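Local coordinates for CRISPR-associated protein, Cse2 family (Meiothermus ruber, PDB 3WA8) that probably binds guide RNA as the small CasB (Cse2) subunit of a type I-E CRISPR Cascade complex and helps stabilise the R-loop, at residues R106-H111 / Q180-R185. Residues are numbered along the deposited sequence; the frame is centred on the assembly and turned at random.
Sequences RRTLGH and QQKWAR
Leu-109 and Gly-110 lie over one face of the Trp-183 indole where, in this all-helical Cse2-family fold, the N-terminal turn of helix 109-119 packs on helix 178-197. The tight part is buried. Leu-109 CB sits 3.8 Å from the centroid of the six-membered ring, 16° off its normal, a CH-pi contact, while CD2 approaches CH2 at 4.0 Å. Glycine suits the next position, since its CA lies 3.8 Å from Trp-183 O and a side chain here would probably point at that backbone; its N lies over the indole near CG. An alanine in place of Trp-183 would probably leave a gap where the ring meets Leu-109 CB and CD2, and leave Asp-168 without the hydrogen bond from NE1. The looser side is where the buried Thr-108 meets the partly exposed Lys-182. Threonine suits this N-cap position, its OG1 bonding to Tyr-105 O while its CB lies 3.9 Å from Trp-183 CD1. The lysine offers its aliphatic chain to the threonine methyl; the chain bends at chi3 (-66°), which turns CE aside, and NZ beyond it forms a salt bridge with Asp-168 OD1. Between these two side chains the contact is a single pair, Thr-108 CG2 to Lys-182 CD, 3.7 Å.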
loop_
_atom_site.group_PDB
_atom_site.type_symbol
_atom_site.label_atom_id
_atom_site.label_comp_id
_atom_site.label_asym_id
_atom_site.label_seq_id
_atom_site.Cartn_x
_atom_site.Cartn_y
_atom_site.Cartn_z
ATOM N N ARG A 106 3.310 -10.396 7.640
ATOM C CA ARG A 106 2.818 -10.833 6.323
ATOM C C ARG A 106 1.903 -9.785 5.724
ATOM O O ARG A 106 1.884 -9.551 4.513
ATOM C CB ARG A 106 2.074 -12.156 6.421
ATOM C CG ARG A 106 2.883 -13.293 7.037
ATOM C CD ARG A 106 2.037 -14.581 7.267
ATOM N NE ARG A 106 2.888 -15.624 7.846
ATOM C CZ ARG A 106 3.651 -16.459 7.135
ATOM N NH1 ARG A 106 3.648 -16.405 5.800
ATOM N NH2 ARG A 106 4.409 -17.364 7.762
ATOM N N ARG A 107 1.164 -9.129 6.606
ATOM C CA ARG A 107 0.191 -8.134 6.206
ATOM C C ARG A 107 0.781 -6.772 5.819
ATOM O O ARG A 107 0.049 -5.893 5.368
ATOM C CB ARG A 107 -0.921 -8.024 7.263
ATOM C CG ARG A 107 -1.945 -9.159 7.156
ATOM C CD ARG A 107 -3.057 -9.072 8.194
ATOM N NE ARG A 107 -4.159 -10.004 7.911
ATOM C CZ ARG A 107 -5.185 -9.750 7.089
ATOM N NH1 ARG A 107 -5.272 -8.581 6.454
ATOM N NH2 ARG A 107 -6.138 -10.669 6.904
ATOM N N THR A 108 2.098 -6.620 5.931
ATOM C CA THR A 108 2.769 -5.356 5.607
ATOM C C THR A 108 3.424 -5.367 4.225
ATOM O O THR A 108 3.752 -6.416 3.698
ATOM C CB THR A 108 3.879 -5.039 6.620
ATOM O OG1 THR A 108 5.058 -5.781 6.273
ATOM C CG2 THR A 108 3.458 -5.363 8.038
ATOM N N LEU A 109 3.656 -4.202 3.645
ATOM C CA LEU A 109 4.162 -4.172 2.286
ATOM C C LEU A 109 5.568 -4.791 2.194
ATOM O O LEU A 109 5.984 -5.304 1.130
ATOM C CB LEU A 109 4.151 -2.757 1.728
ATOM C CG LEU A 109 4.108 -2.804 0.198
ATOM C CD1 LEU A 109 2.729 -3.291 -0.245
ATOM C CD2 LEU A 109 4.481 -1.470 -0.472
ATOM N N GLY A 110 6.297 -4.736 3.307
ATOM C CA GLY A 110 7.580 -5.401 3.398
ATOM C C GLY A 110 7.420 -6.856 2.986
ATOM O O GLY A 110 8.172 -7.373 2.137
ATOM N N HIS A 111 6.420 -7.529 3.547
ATOM C CA HIS A 111 6.228 -8.926 3.166
ATOM C C HIS A 111 5.943 -9.064 1.658
ATOM O O HIS A 111 6.499 -9.961 1.004
ATOM C CB HIS A 111 5.183 -9.624 4.028
ATOM C CG HIS A 111 4.813 -10.991 3.539
ATOM N ND1 HIS A 111 5.518 -12.123 3.881
ATOM C CD2 HIS A 111 3.799 -11.407 2.742
ATOM C CE1 HIS A 111 4.955 -13.177 3.321
ATOM N NE2 HIS A 111 3.915 -12.767 2.615
ATOM N N GLN A 180 8.963 1.970 8.872
ATOM C CA GLN A 180 10.091 1.612 8.052
ATOM C C GLN A 180 10.834 0.501 8.751
ATOM O O GLN A 180 11.219 -0.483 8.114
ATOM C CB GLN A 180 10.975 2.818 7.797
ATOM C CG GLN A 180 10.285 3.917 6.961
ATOM C CD GLN A 180 9.594 4.997 7.792
ATOM O OE1 GLN A 180 9.275 4.818 8.987
ATOM N NE2 GLN A 180 9.353 6.130 7.155
ATOM N N GLN A 181 10.989 0.619 10.064
ATOM C CA GLN A 181 11.524 -0.491 10.838
ATOM C C GLN A 181 10.710 -1.742 10.545
ATOM O O GLN A 181 11.278 -2.816 10.305
ATOM C CB GLN A 181 11.435 -0.235 12.334
ATOM C CG GLN A 181 12.360 0.774 12.845
ATOM C CD GLN A 181 12.254 0.918 14.325
ATOM O OE1 GLN A 181 12.424 -0.037 15.077
ATOM N NE2 GLN A 181 11.998 2.124 14.764
ATOM N N LYS A 182 9.381 -1.593 10.581
ATOM C CA LYS A 182 8.476 -2.735 10.572
ATOM C C LYS A 182 8.597 -3.423 9.239
ATOM O O LYS A 182 8.729 -4.642 9.172
ATOM C CB LYS A 182 7.036 -2.274 10.777
ATOM C CG LYS A 182 6.051 -3.382 11.159
ATOM C CD LYS A 182 4.644 -3.076 10.661
ATOM C CE LYS A 182 3.995 -1.846 11.331
ATOM N NZ LYS A 182 2.827 -1.337 10.544
ATOM N N TRP A 183 8.569 -2.626 8.177
ATOM C CA TRP A 183 8.707 -3.159 6.846
ATOM C C TRP A 183 10.014 -3.906 6.700
ATOM O O TRP A 183 10.021 -5.035 6.226
ATOM C CB TRP A 183 8.611 -2.044 5.831
ATOM C CG TRP A 183 7.220 -1.596 5.626
ATOM C CD1 TRP A 183 6.150 -1.824 6.448
ATOM C CD2 TRP A 183 6.730 -0.809 4.549
ATOM N NE1 TRP A 183 5.021 -1.237 5.943
ATOM C CE2 TRP A 183 5.346 -0.594 4.784
ATOM C CE3 TRP A 183 7.323 -0.241 3.415
ATOM C CZ2 TRP A 183 4.546 0.146 3.924
ATOM C CZ3 TRP A 183 6.522 0.502 2.547
ATOM C CH2 TRP A 183 5.142 0.684 2.811
ATOM N N ALA A 184 11.112 -3.299 7.138
ATOM C CA ALA A 184 12.411 -3.897 6.950
ATOM C C ALA A 184 12.451 -5.281 7.587
ATOM O O ALA A 184 13.013 -6.248 7.026
ATOM C CB ALA A 184 13.490 -3.009 7.539
ATOM N N ARG A 185 11.840 -5.382 8.762
ATOM C CA ARG A 185 11.899 -6.620 9.517
ATOM C C ARG A 185 11.064 -7.640 8.818
ATOM O O ARG A 185 11.435 -8.794 8.784
ATOM C CB ARG A 185 11.435 -6.443 10.959
ATOM C CG ARG A 185 12.244 -5.432 11.714
ATOM C CD ARG A 185 11.869 -5.382 13.147
ATOM N NE ARG A 185 12.602 -4.284 13.726
ATOM C CZ ARG A 185 12.931 -4.184 15.001
ATOM N NH1 ARG A 185 12.567 -5.123 15.865
ATOM N NH2 ARG A 185 13.640 -3.136 15.402
#